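Local coordinates for protein transglutaminase elicitor (PDB 3TW5) that probably cross-links proteins through its transglutaminase activity and probably acts as a pathogen-associated molecular pattern that elicits plant innate immunity, at residues 281-286 / 296-301; 35-40 / 129-134; 138-143 / 287-292; 218-223 / 233-238. The protein carries 1 engineered substitution. All blocks are in the same frame, centred on the assembly; numbering follows the deposited sequence.

How the contacts relate
Contacts 2 and 4 are buried near the middle of the chain, while contact 1 lies at the surface and contact 3 is partly buried. Contacts 1 and 4 reach the same antiparallel sheet. Contact 4 is mainly backbone pairing of a hairpin, but contact 1 relies on aromatic and threonine side chains where two strands join their loop. Contact 2 sets a loop on a helix through two tryptophans. Contact 3 is more polar, with a carboxylate holding a short helix. Contacts 2 and 3 meet through Trp37 and Glu138. Contacts 1 and 3 meet at Leu289, which touches Thr283 and Phe298. Contacts 3 and 4 do not touch.

Contact 1 (281-286 / 296-301); sequences YETYTD and DKFTTG
Thr283 lays its CG2 methyl over the centre of the Phe298 ring. This is a CH-pi contact, with CG2 3.7 Å from the ring centroid and 8° off the ring normal. In Thr283, chi1 of -177° sets OG1 anti to the backbone N, and CG2 lies between the backbone N and the carbonyl carbon. Both branches reach the ring. The two side chains cross at about a right angle. Thr283 OG1 is 3.4 Å from Phe298 CE1. Thr285 OG1 approaches Phe298 CZ at 3.5 Å. The two threonine hydroxyls are hydrogen-bonded, Thr283 OG1 to Thr285 OG1, at 2.8 Å. Lys297 CB lies over the opposite face of the phenyl ring. The segments run nearly antiparallel where they touch. Strand 269-280 ends just before Tyr281, and strand 299-310, its antiparallel partner in the sheet, begins just after Phe298. Tyr281 N donates to Phe298 O at 3.0 Å with an angle of 164° at the hydrogen, which continues the pairing by one bond at the strand ends. The Tyr281 ring then lies beside the Phe298 backbone, with CE2 3.4 Å from Phe298 CA. Thr300 CG2 packs on the same ring, 3.6 Å from Tyr281 CD2. Further out, Leu289 of the short helix 289-292 touches both Thr283 and Phe298. Thr299, on the strand that carries Thr300, is hydrogen-bonded through OG1 to Arg236 NH1 and Ile295 O.

Contact 2 (35-40 / 129-134); sequences SPWAGP and HAWSPA
Trp131 NE1 donates to the backbone oxygen of Trp37, with 3.3 Å between Trp131 NE1 and Trp37 O. The bond is bent, at 145° about the hydrogen, and the acceptor is tilted 19° out of the indole plane. Gly39 O lies over the centre of one face of the same indole, 3.3 Å from Trp131 CE2. The two indoles pass alongside each other and point opposite ways, in an oblique pair with planes at 58°. Trp37 touches with its six-membered ring, whose CZ3 is 3.4 Å from Trp131 CD1. Trp37 CE3 meets the edge of the Trp131 ring in its plane. Trp37 CZ2 also packs on Ala134 CB at 3.9 Å. The polar end of Trp37 is satisfied beyond the helix, where its NE1 donates to Glu138 O. The loop thus rests on one flank of helix 128-137, which is kinked at Pro133. Helix 154-167 adds Lys158 against Trp37 and Ser162 against Trp131. Strand 232-246 meets the Trp131 indole with Gln233 and Pro234, so Trp131 sits between a helix, a loop and the sheet.

Contact 3 (138-143 / 287-292); sequences ETEPKC and GGLVSS
The start of a short, weakly bonded helix at about 289-292 has N-H groups of Leu289 and Val290 that are met by Glu140, from the loop after helix 128-137. Glu140 OE2 accepts from Val290 N at 2.7 Å. This bond is fairly straight, 160° at the hydrogen, and uses the syn lone pair of OE2. The other oxygen, Glu140 OE1, takes a weak bond from Leu289 N at 2.9 Å, with an angle of only 127°. The side chain reaches this far because CG is anti to the backbone N (chi1 -173°) and the chain stays extended beyond it. Val290 packs against the same carboxylate, its CG2 lying 3.5 Å from Glu140 OE2. A salt bridge from Lys158 to OE1 gives the buried carboxylate a further partner, of opposite charge, and probably helps keep it ionised.

Gly288 sits just before the helix, at the centre of an inverse gamma turn. Its CA approaches Pro141 O, with 3.4 Å between Gly288 CA and Pro141 O. Gly288 O accepts from Ser292 N at 3.2 Å and, on the opposite face of the carbonyl plane, from Ser292 OG at 2.7 Å. At the outer side, the aliphatic part of Lys142 runs past Ser291, with Lys142 CG 3.4 Å from Ser291 OG. The next residue, Cys143, is joined by a disulfide to Cys365, close to the end of helix 352-364. An acidic side chain accepting from first-turn N-H groups is common at helix starts. Here a loop distant in sequence supplies it, with one good bond and one weak one.

Contact 4 (218-223 / 233-238); sequences STFVAD and QPVRGF
In Thr219, chi1 of -172° sets OG1 anti to the backbone N, where it meets Val235 O. Thr219 OG1 donates to Val235 O at 2.6 Å, from above the carbonyl plane. In Val235, CG1 is anti to the backbone N (chi1 172°) and CG2 is anti to the carbonyl carbon. It is CG2 that meets Phe220. Val235 CG2 lies 3.5 Å from Phe220 CE1, where the two side chains cross obliquely. The same methyl also packs on Ala222 CB at 4.2 Å. The backbones form an antiparallel beta hairpin of strands 221-223 and 232-246. Ala222 and Gln233 are a hydrogen-bonded pair, with Ala222 N to Gln233 O and Gln233 N to Ala222 O both at 3.1 Å. Val221 and Pro234 form the non-hydrogen-bonded pair beside it. Just before strand 221-223, Val235 N donates to Phe220 O at 2.9 Å, nearly straight at 171°. Further along, Arg236 and Gly237 face Ser278 of strand 269-280 in a classic beta bulge. Phe220 also packs on Leu333 and Leu335 of strand 333-336 and on Leu213 of helix 202-215.

Contact 1 (281-286 / 296-301)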
loop_
_atom_site.group_PDB
_atom_site.type_symbol
_atom_site.label_atom_id
_atom_site.label_comp_id
_atom_site.label_asym_id
_atom_site.label_seq_id
_atom_site.Cartn_x
_atom_site.Cartn_y
_atom_site.Cartn_z
ATOM N N TYR A 281 -0.595 2.353 -8.144
ATOM C CA TYR A 281 -2.007 1.979 -8.020
ATOM C C TYR A 281 -2.380 0.684 -8.759
ATOM O O TYR A 281 -1.592 0.158 -9.546
ATOM C CB TYR A 281 -2.949 3.153 -8.343
ATOM C CG TYR A 281 -3.004 3.596 -9.791
ATOM C CD1 TYR A 281 -4.018 3.146 -10.638
ATOM C CD2 TYR A 281 -2.066 4.493 -10.305
ATOM C CE1 TYR A 281 -4.088 3.561 -11.967
ATOM C CE2 TYR A 281 -2.127 4.918 -11.632
ATOM C CZ TYR A 281 -3.139 4.445 -12.459
ATOM O OH TYR A 281 -3.204 4.857 -13.773
ATOM N N GLU A 282 -3.589 0.191 -8.492
ATOM C CA GLU A 282 -4.043 -1.129 -8.940
ATOM C C GLU A 282 -4.292 -1.240 -10.445
ATOM O O GLU A 282 -4.765 -0.293 -11.078
ATOM C CB GLU A 282 -5.314 -1.535 -8.181
ATOM C CG GLU A 282 -5.119 -1.779 -6.678
ATOM C CD GLU A 282 -5.138 -0.503 -5.831
ATOM O OE1 GLU A 282 -5.285 0.609 -6.388
ATOM O OE2 GLU A 282 -5.005 -0.617 -4.594
ATOM N N THR A 283 -3.968 -2.410 -10.997
ATOM C CA THR A 283 -4.239 -2.742 -12.402
ATOM C C THR A 283 -4.206 -4.252 -12.641
ATOM O O THR A 283 -3.519 -4.985 -11.930
ATOM C CB THR A 283 -3.245 -2.049 -13.378
ATOM O OG1 THR A 283 -3.600 -2.360 -14.734
ATOM C CG2 THR A 283 -1.811 -2.494 -13.117
ATOM N N TYR A 284 -4.943 -4.707 -13.651
ATOM C CA TYR A 284 -4.946 -6.118 -14.030
ATOM C C TYR A 284 -4.073 -6.392 -15.261
ATOM O O TYR A 284 -4.124 -7.477 -15.846
ATOM C CB TYR A 284 -6.376 -6.608 -14.254
ATOM C CG TYR A 284 -7.229 -6.631 -13.005
ATOM C CD1 TYR A 284 -7.397 -7.804 -12.273
ATOM C CD2 TYR A 284 -7.881 -5.480 -12.560
ATOM C CE1 TYR A 284 -8.190 -7.831 -11.130
ATOM C CE2 TYR A 284 -8.675 -5.497 -11.417
ATOM C CZ TYR A 284 -8.824 -6.673 -10.709
ATOM O OH TYR A 284 -9.609 -6.690 -9.579
ATOM N N THR A 285 -3.264 -5.404 -15.639
ATOM C CA THR A 285 -2.394 -5.514 -16.807
ATOM C C THR A 285 -1.299 -6.559 -16.585
ATOM O O THR A 285 -0.490 -6.449 -15.658
ATOM C CB THR A 285 -1.772 -4.149 -17.177
ATOM O OG1 THR A 285 -2.806 -3.161 -17.255
ATOM C CG2 THR A 285 -1.047 -4.224 -18.516
ATOM N N ASP A 286 -1.289 -7.571 -17.447
ATOM C CA ASP A 286 -0.335 -8.675 -17.352
ATOM C C ASP A 286 1.058 -8.259 -17.833
ATOM O O ASP A 286 1.210 -7.245 -18.519
ATOM C CB ASP A 286 -0.850 -9.878 -18.153
ATOM C CG ASP A 286 -0.173 -11.187 -17.766
ATOM O OD1 ASP A 286 0.519 -11.237 -16.720
ATOM O OD2 ASP A 286 -0.340 -12.175 -18.518
ATOM N N ASP A 296 5.340 3.326 -15.073
ATOM C CA ASP A 296 5.047 4.760 -15.048
ATOM C C ASP A 296 3.563 5.060 -15.262
ATOM O O ASP A 296 3.038 6.015 -14.692
ATOM C CB ASP A 296 5.899 5.506 -16.079
ATOM C CG ASP A 296 7.365 5.589 -15.678
ATOM O OD1 ASP A 296 7.856 6.719 -15.463
ATOM O OD2 ASP A 296 8.027 4.530 -15.567
ATOM N N LYS A 297 2.896 4.235 -16.071
ATOM C CA LYS A 297 1.455 4.361 -16.321
ATOM C C LYS A 297 0.634 4.174 -15.049
ATOM O O LYS A 297 -0.479 4.697 -14.932
ATOM C CB LYS A 297 0.991 3.345 -17.371
ATOM C CG LYS A 297 1.533 3.581 -18.776
ATOM C CD LYS A 297 1.169 2.433 -19.713
ATOM C CE LYS A 297 1.970 2.506 -21.011
ATOM N NZ LYS A 297 1.748 1.306 -21.872
ATOM N N PHE A 298 1.198 3.428 -14.102
ATOM C CA PHE A 298 0.499 3.068 -12.875
ATOM C C PHE A 298 1.124 3.718 -11.642
ATOM O O PHE A 298 0.939 3.253 -10.515
ATOM C CB PHE A 298 0.419 1.545 -12.744
ATOM C CG PHE A 298 -0.051 0.865 -13.997
ATOM C CD1 PHE A 298 -1.373 0.991 -14.420
ATOM C CD2 PHE A 298 0.832 0.118 -14.768
ATOM C CE1 PHE A 298 -1.812 0.374 -15.590
ATOM C CE2 PHE A 298 0.403 -0.508 -15.936
ATOM C CZ PHE A 298 -0.923 -0.381 -16.346
ATOM N N THR A 299 1.853 4.807 -11.873
ATOM C CA THR A 299 2.370 5.644 -10.801
ATOM C C THR A 299 1.548 6.933 -10.721
ATOM O O THR A 299 1.406 7.658 -11.709
ATOM C CB THR A 299 3.858 5.978 -11.014
ATOM O OG1 THR A 299 4.585 4.775 -11.290
ATOM C CG2 THR A 299 4.444 6.649 -9.780
ATOM N N THR A 300 0.993 7.197 -9.543
ATOM C CA THR A 300 0.231 8.418 -9.292
ATOM C C THR A 300 0.808 9.137 -8.068
ATOM O O THR A 300 1.809 8.694 -7.505
ATOM C CB THR A 300 -1.287 8.126 -9.133
ATOM O OG1 THR A 300 -2.000 9.347 -8.910
ATOM C CG2 THR A 300 -1.549 7.168 -7.979
ATOM N N GLY A 301 0.196 10.244 -7.663
ATOM C CA GLY A 301 0.693 10.993 -6.517
ATOM C C GLY A 301 -0.220 12.096 -6.025
ATOM O O GLY A 301 -1.319 12.292 -6.545
#

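Contact 2 (35-40 / 129-134)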
loop_
_atom_site.group_PDB
_atom_site.type_symbol
_atom_site.label_atom_id
_atom_site.label_comp_id
_atom_site.label_asym_id
_atom_site.label_seq_id
_atom_site.Cartn_x
_atom_site.Cartn_y
_atom_site.Cartn_z
ATOM N N SER A 35 11.170 0.039 -8.638
ATOM C CA SER A 35 9.835 0.441 -8.219
ATOM C C SER A 35 9.031 -0.768 -7.753
ATOM O O SER A 35 9.174 -1.859 -8.311
ATOM C CB SER A 35 9.104 1.137 -9.369
ATOM O OG SER A 35 7.751 1.405 -9.033
ATOM N N PRO A 36 8.195 -0.586 -6.713
ATOM C CA PRO A 36 7.232 -1.625 -6.373
ATOM C C PRO A 36 6.305 -1.869 -7.562
ATOM O O PRO A 36 5.916 -0.916 -8.242
ATOM C CB PRO A 36 6.455 -1.013 -5.206
ATOM C CG PRO A 36 7.380 -0.029 -4.607
ATOM C CD PRO A 36 8.155 0.534 -5.757
ATOM N N TRP A 37 5.975 -3.130 -7.822
ATOM C CA TRP A 37 5.162 -3.474 -8.988
ATOM C C TRP A 37 3.673 -3.212 -8.801
ATOM O O TRP A 37 3.166 -3.214 -7.679
ATOM C CB TRP A 37 5.403 -4.917 -9.441
ATOM C CG TRP A 37 5.409 -5.962 -8.354
ATOM C CD1 TRP A 37 6.504 -6.461 -7.710
ATOM C CD2 TRP A 37 4.277 -6.657 -7.819
ATOM N NE1 TRP A 37 6.125 -7.415 -6.799
ATOM C CE2 TRP A 37 4.765 -7.557 -6.844
ATOM C CE3 TRP A 37 2.899 -6.602 -8.061
ATOM C CZ2 TRP A 37 3.923 -8.396 -6.107
ATOM C CZ3 TRP A 37 2.059 -7.438 -7.328
ATOM C CH2 TRP A 37 2.576 -8.324 -6.364
ATOM N N ALA A 38 2.978 -2.982 -9.911
ATOM C CA ALA A 38 1.543 -2.742 -9.883
ATOM C C ALA A 38 0.780 -4.058 -9.910
ATOM O O ALA A 38 1.214 -5.026 -10.538
ATOM C CB ALA A 38 1.131 -1.859 -11.042
ATOM N N GLY A 39 -0.353 -4.080 -9.218
ATOM C CA GLY A 39 -1.214 -5.255 -9.140
ATOM C C GLY A 39 -2.515 -4.885 -8.459
ATOM O O GLY A 39 -2.582 -3.865 -7.776
ATOM N N PRO A 40 -3.561 -5.705 -8.633
ATOM C CA PRO A 40 -4.843 -5.334 -8.047
ATOM C C PRO A 40 -4.942 -5.682 -6.567
ATOM O O PRO A 40 -4.078 -6.376 -6.026
ATOM C CB PRO A 40 -5.847 -6.157 -8.855
ATOM C CG PRO A 40 -5.090 -7.333 -9.325
ATOM C CD PRO A 40 -3.617 -7.019 -9.291
ATOM N N HIS A 129 -3.570 -4.288 1.605
ATOM C CA HIS A 129 -2.611 -4.394 2.705
ATOM C C HIS A 129 -1.612 -5.528 2.482
ATOM O O HIS A 129 -0.545 -5.553 3.096
ATOM C CB HIS A 129 -3.355 -4.631 4.017
ATOM C CG HIS A 129 -4.181 -5.879 4.021
ATOM N ND1 HIS A 129 -5.517 -5.888 3.684
ATOM C CD2 HIS A 129 -3.854 -7.163 4.303
ATOM C CE1 HIS A 129 -5.981 -7.124 3.766
ATOM N NE2 HIS A 129 -4.990 -7.916 4.137
ATOM N N ALA A 130 -1.977 -6.469 1.614
ATOM C CA ALA A 130 -1.146 -7.628 1.310
ATOM C C ALA A 130 -0.346 -7.443 0.022
ATOM O O ALA A 130 0.812 -7.861 -0.058
ATOM C CB ALA A 130 -2.002 -8.873 1.228
ATOM N N TRP A 131 -0.967 -6.823 -0.981
ATOM C CA TRP A 131 -0.308 -6.536 -2.253
ATOM C C TRP A 131 0.852 -5.553 -2.094
ATOM O O TRP A 131 1.933 -5.766 -2.653
ATOM C CB TRP A 131 -1.315 -6.013 -3.285
ATOM C CG TRP A 131 -0.706 -5.100 -4.312
ATOM C CD1 TRP A 131 0.221 -5.431 -5.260
ATOM C CD2 TRP A 131 -0.970 -3.704 -4.483
ATOM N NE1 TRP A 131 0.552 -4.329 -6.007
ATOM C CE2 TRP A 131 -0.167 -3.255 -5.555
ATOM C CE3 TRP A 131 -1.812 -2.787 -3.837
ATOM C CZ2 TRP A 131 -0.179 -1.927 -5.998
ATOM C CZ3 TRP A 131 -1.824 -1.465 -4.278
ATOM C CH2 TRP A 131 -1.013 -1.050 -5.350
ATOM N N SER A 132 0.621 -4.483 -1.334
ATOM C CA SER A 132 1.611 -3.417 -1.154
ATOM C C SER A 132 2.983 -3.909 -0.673
ATOM O O SER A 132 3.993 -3.615 -1.313
ATOM C CB SER A 132 1.071 -2.324 -0.233
ATOM O OG SER A 132 -0.182 -1.852 -0.688
ATOM N N PRO A 133 3.030 -4.662 0.447
ATOM C CA PRO A 133 4.326 -5.176 0.887
ATOM C C PRO A 133 4.919 -6.197 -0.081
ATOM O O PRO A 133 6.140 -6.305 -0.176
ATOM C CB PRO A 133 4.008 -5.832 2.234
ATOM C CG PRO A 133 2.561 -6.116 2.194
ATOM C CD PRO A 133 1.960 -5.012 1.401
ATOM N N ALA A 134 4.064 -6.931 -0.792
ATOM C CA ALA A 134 4.520 -7.875 -1.807
ATOM C C ALA A 134 5.130 -7.127 -2.990
ATOM O O ALA A 134 6.161 -7.539 -3.525
ATOM C CB ALA A 134 3.386 -8.769 -2.260
#

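Contact 3 (138-143 / 287-292)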
loop_
_atom_site.group_PDB
_atom_site.type_symbol
_atom_site.label_atom_id
_atom_site.label_comp_id
_atom_site.label_asym_id
_atom_site.label_seq_id
_atom_site.Cartn_x
_atom_site.Cartn_y
_atom_site.Cartn_z
ATOM N N GLU A 138 8.902 -8.284 -2.939
ATOM C CA GLU A 138 8.966 -9.344 -3.942
ATOM C C GLU A 138 9.325 -8.810 -5.335
ATOM O O GLU A 138 8.697 -7.870 -5.827
ATOM C CB GLU A 138 7.640 -10.108 -3.980
ATOM C CG GLU A 138 7.783 -11.613 -4.079
ATOM C CD GLU A 138 8.212 -12.254 -2.769
ATOM O OE1 GLU A 138 7.573 -11.989 -1.727
ATOM O OE2 GLU A 138 9.186 -13.034 -2.787
ATOM N N THR A 139 10.346 -9.409 -5.950
ATOM C CA THR A 139 10.728 -9.105 -7.329
ATOM C C THR A 139 9.543 -9.389 -8.247
ATOM O O THR A 139 8.899 -10.433 -8.120
ATOM C CB THR A 139 11.937 -9.957 -7.780
ATOM O OG1 THR A 139 13.012 -9.807 -6.846
ATOM C CG2 THR A 139 12.421 -9.536 -9.160
ATOM N N GLU A 140 9.252 -8.461 -9.159
ATOM C CA GLU A 140 8.096 -8.587 -10.048
ATOM C C GLU A 140 8.206 -9.783 -10.988
ATOM O O GLU A 140 9.261 -10.000 -11.585
ATOM C CB GLU A 140 7.890 -7.309 -10.867
ATOM C CG GLU A 140 6.594 -7.313 -11.678
ATOM C CD GLU A 140 6.476 -6.147 -12.632
ATOM O OE1 GLU A 140 5.356 -5.615 -12.776
ATOM O OE2 GLU A 140 7.496 -5.766 -13.246
ATOM N N PRO A 141 7.115 -10.567 -11.113
ATOM C CA PRO A 141 7.026 -11.584 -12.153
ATOM C C PRO A 141 7.141 -10.927 -13.523
ATOM O O PRO A 141 6.446 -9.942 -13.793
ATOM C CB PRO A 141 5.617 -12.156 -11.967
ATOM C CG PRO A 141 5.265 -11.869 -10.574
ATOM C CD PRO A 141 5.936 -10.583 -10.227
ATOM N N LYS A 142 8.021 -11.451 -14.373
ATOM C CA LYS A 142 8.266 -10.844 -15.679
ATOM C C LYS A 142 7.528 -11.566 -16.808
ATOM O O LYS A 142 6.730 -10.953 -17.525
ATOM C CB LYS A 142 9.768 -10.758 -15.977
ATOM C CG LYS A 142 10.137 -9.638 -16.947
ATOM C CD LYS A 142 11.450 -9.907 -17.675
ATOM C CE LYS A 142 12.670 -9.539 -16.836
ATOM N NZ LYS A 142 13.935 -9.962 -17.507
ATOM N N CYS A 143 7.787 -12.862 -16.960
ATOM C CA CYS A 143 7.220 -13.629 -18.067
ATOM C C CYS A 143 6.638 -14.977 -17.595
ATOM O O CYS A 143 6.998 -15.453 -16.515
ATOM C CB CYS A 143 8.273 -13.801 -19.173
ATOM S SG CYS A 143 9.670 -14.845 -18.726
ATOM N N GLY A 287 2.068 -9.040 -17.458
ATOM C CA GLY A 287 3.444 -8.796 -17.877
ATOM C C GLY A 287 4.283 -8.125 -16.810
ATOM O O GLY A 287 3.760 -7.659 -15.791
ATOM N N GLY A 288 5.592 -8.083 -17.046
ATOM C CA GLY A 288 6.526 -7.421 -16.144
ATOM C C GLY A 288 6.530 -5.923 -16.371
ATOM O O GLY A 288 7.312 -5.411 -17.173
ATOM N N LEU A 289 5.655 -5.225 -15.651
ATOM C CA LEU A 289 5.444 -3.787 -15.827
ATOM C C LEU A 289 6.643 -2.919 -15.438
ATOM O O LEU A 289 6.834 -1.840 -15.998
ATOM C CB LEU A 289 4.203 -3.335 -15.051
ATOM C CG LEU A 289 2.881 -4.066 -15.300
ATOM C CD1 LEU A 289 1.875 -3.715 -14.218
ATOM C CD2 LEU A 289 2.307 -3.767 -16.680
ATOM N N VAL A 290 7.440 -3.384 -14.478
ATOM C CA VAL A 290 8.595 -2.618 -14.000
ATOM C C VAL A 290 9.758 -2.657 -14.996
ATOM O O VAL A 290 10.311 -1.607 -15.343
ATOM C CB VAL A 290 9.047 -3.063 -12.576
ATOM C CG1 VAL A 290 10.365 -2.401 -12.180
ATOM C CG2 VAL A 290 7.967 -2.745 -11.554
ATOM N N SER A 291 10.113 -3.854 -15.465
ATOM C CA SER A 291 11.204 -4.009 -16.435
ATOM C C SER A 291 10.849 -3.456 -17.821
ATOM O O SER A 291 11.741 -3.172 -18.621
ATOM C CB SER A 291 11.655 -5.470 -16.535
ATOM O OG SER A 291 10.638 -6.286 -17.093
ATOM N N SER A 292 9.550 -3.309 -18.090
ATOM C CA SER A 292 9.060 -2.681 -19.322
ATOM C C SER A 292 9.230 -1.165 -19.308
ATOM O O SER A 292 9.313 -0.533 -20.363
ATOM C CB SER A 292 7.574 -2.981 -19.527
ATOM O OG SER A 292 7.333 -4.363 -19.687
#

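Contact 4 (218-223 / 233-238)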
loop_
_atom_site.group_PDB
_atom_site.type_symbol
_atom_site.label_atom_id
_atom_site.label_comp_id
_atom_site.label_asym_id
_atom_site.label_seq_id
_atom_site.Cartn_x
_atom_site.Cartn_y
_atom_site.Cartn_z
ATOM N N SER A 218 15.206 2.860 0.796
ATOM C CA SER A 218 14.077 2.007 1.160
ATOM C C SER A 218 12.738 2.693 0.846
ATOM O O SER A 218 12.717 3.820 0.342
ATOM C CB SER A 218 14.177 1.638 2.644
ATOM O OG SER A 218 13.107 0.806 3.054
ATOM N N THR A 219 11.630 2.007 1.126
ATOM C CA THR A 219 10.291 2.579 0.955
ATOM C C THR A 219 9.281 2.026 1.976
ATOM O O THR A 219 9.631 1.191 2.814
ATOM C CB THR A 219 9.776 2.426 -0.502
ATOM O OG1 THR A 219 8.557 3.162 -0.663
ATOM C CG2 THR A 219 9.543 0.964 -0.859
ATOM N N PHE A 220 8.038 2.503 1.907
ATOM C CA PHE A 220 6.990 2.108 2.851
ATOM C C PHE A 220 5.608 2.008 2.205
ATOM O O PHE A 220 5.459 2.210 1.000
ATOM C CB PHE A 220 6.951 3.061 4.054
ATOM C CG PHE A 220 6.829 4.517 3.685
ATOM C CD1 PHE A 220 5.590 5.080 3.396
ATOM C CD2 PHE A 220 7.956 5.332 3.643
ATOM C CE1 PHE A 220 5.478 6.427 3.058
ATOM C CE2 PHE A 220 7.851 6.678 3.312
ATOM C CZ PHE A 220 6.612 7.226 3.017
ATOM N N VAL A 221 4.609 1.686 3.024
ATOM C CA VAL A 221 3.213 1.605 2.598
ATOM C C VAL A 221 2.426 2.715 3.293
ATOM O O VAL A 221 2.600 2.949 4.491
ATOM C CB VAL A 221 2.590 0.231 2.947
ATOM C CG1 VAL A 221 1.171 0.133 2.426
ATOM C CG2 VAL A 221 3.429 -0.904 2.387
ATOM N N ALA A 222 1.568 3.395 2.533
ATOM C CA ALA A 222 0.805 4.531 3.047
ATOM C C ALA A 222 -0.691 4.404 2.786
ATOM O O ALA A 222 -1.103 3.825 1.780
ATOM C CB ALA A 222 1.330 5.823 2.447
ATOM N N ASP A 223 -1.495 4.937 3.707
ATOM C CA ASP A 223 -2.923 5.126 3.473
ATOM C C ASP A 223 -3.110 6.511 2.892
ATOM O O ASP A 223 -2.873 7.508 3.567
ATOM C CB ASP A 223 -3.733 4.980 4.764
ATOM C CG ASP A 223 -5.238 5.186 4.549
ATOM O OD1 ASP A 223 -5.697 5.219 3.384
ATOM O OD2 ASP A 223 -5.969 5.310 5.556
ATOM N N GLN A 233 -1.147 1.548 -0.392
ATOM C CA GLN A 233 -0.390 1.669 -1.636
ATOM C C GLN A 233 1.101 1.662 -1.309
ATOM O O GLN A 233 1.519 2.305 -0.345
ATOM C CB GLN A 233 -0.734 2.972 -2.375
ATOM C CG GLN A 233 -2.209 3.396 -2.364
ATOM C CD GLN A 233 -3.089 2.562 -3.275
ATOM O OE1 GLN A 233 -2.639 2.041 -4.294
ATOM N NE2 GLN A 233 -4.360 2.437 -2.912
ATOM N N PRO A 234 1.910 0.937 -2.105
ATOM C CA PRO A 234 3.358 0.994 -1.918
ATOM C C PRO A 234 3.933 2.276 -2.519
ATOM O O PRO A 234 3.604 2.631 -3.654
ATOM C CB PRO A 234 3.855 -0.233 -2.682
ATOM C CG PRO A 234 2.848 -0.445 -3.748
ATOM C CD PRO A 234 1.529 0.020 -3.196
ATOM N N VAL A 235 4.775 2.968 -1.757
ATOM C CA VAL A 235 5.346 4.239 -2.201
ATOM C C VAL A 235 6.525 4.018 -3.154
ATOM O O VAL A 235 7.358 3.139 -2.933
ATOM C CB VAL A 235 5.744 5.136 -0.994
ATOM C CG1 VAL A 235 6.516 6.369 -1.443
ATOM C CG2 VAL A 235 4.505 5.551 -0.219
ATOM N N ARG A 236 6.569 4.814 -4.221
ATOM C CA ARG A 236 7.672 4.777 -5.175
ATOM C C ARG A 236 8.679 5.897 -4.922
ATOM O O ARG A 236 9.883 5.701 -5.100
ATOM C CB ARG A 236 7.150 4.862 -6.610
ATOM C CG ARG A 236 8.215 4.606 -7.664
ATOM C CD ARG A 236 7.682 4.851 -9.056
ATOM N NE ARG A 236 8.713 4.663 -10.074
ATOM C CZ ARG A 236 8.493 4.725 -11.386
ATOM N NH1 ARG A 236 7.275 4.971 -11.856
ATOM N NH2 ARG A 236 9.494 4.541 -12.234
ATOM N N GLY A 237 8.192 7.065 -4.510
ATOM C CA GLY A 237 9.070 8.211 -4.318
ATOM C C GLY A 237 8.494 9.402 -3.584
ATOM O O GLY A 237 7.282 9.520 -3.404
ATOM N N PHE A 238 9.391 10.290 -3.171
ATOM C CA PHE A 238 9.048 11.506 -2.448
ATOM C C PHE A 238 9.926 12.645 -2.956
ATOM O O PHE A 238 11.157 12.533 -2.963
ATOM C CB PHE A 238 9.254 11.285 -0.946
ATOM C CG PHE A 238 9.202 12.543 -0.121
ATOM C CD1 PHE A 238 7.983 13.105 0.240
ATOM C CD2 PHE A 238 10.374 13.145 0.323
ATOM C CE1 PHE A 238 7.935 14.262 1.020
ATOM C CE2 PHE A 238 10.336 14.301 1.102
ATOM C CZ PHE A 238 9.115 14.860 1.451
#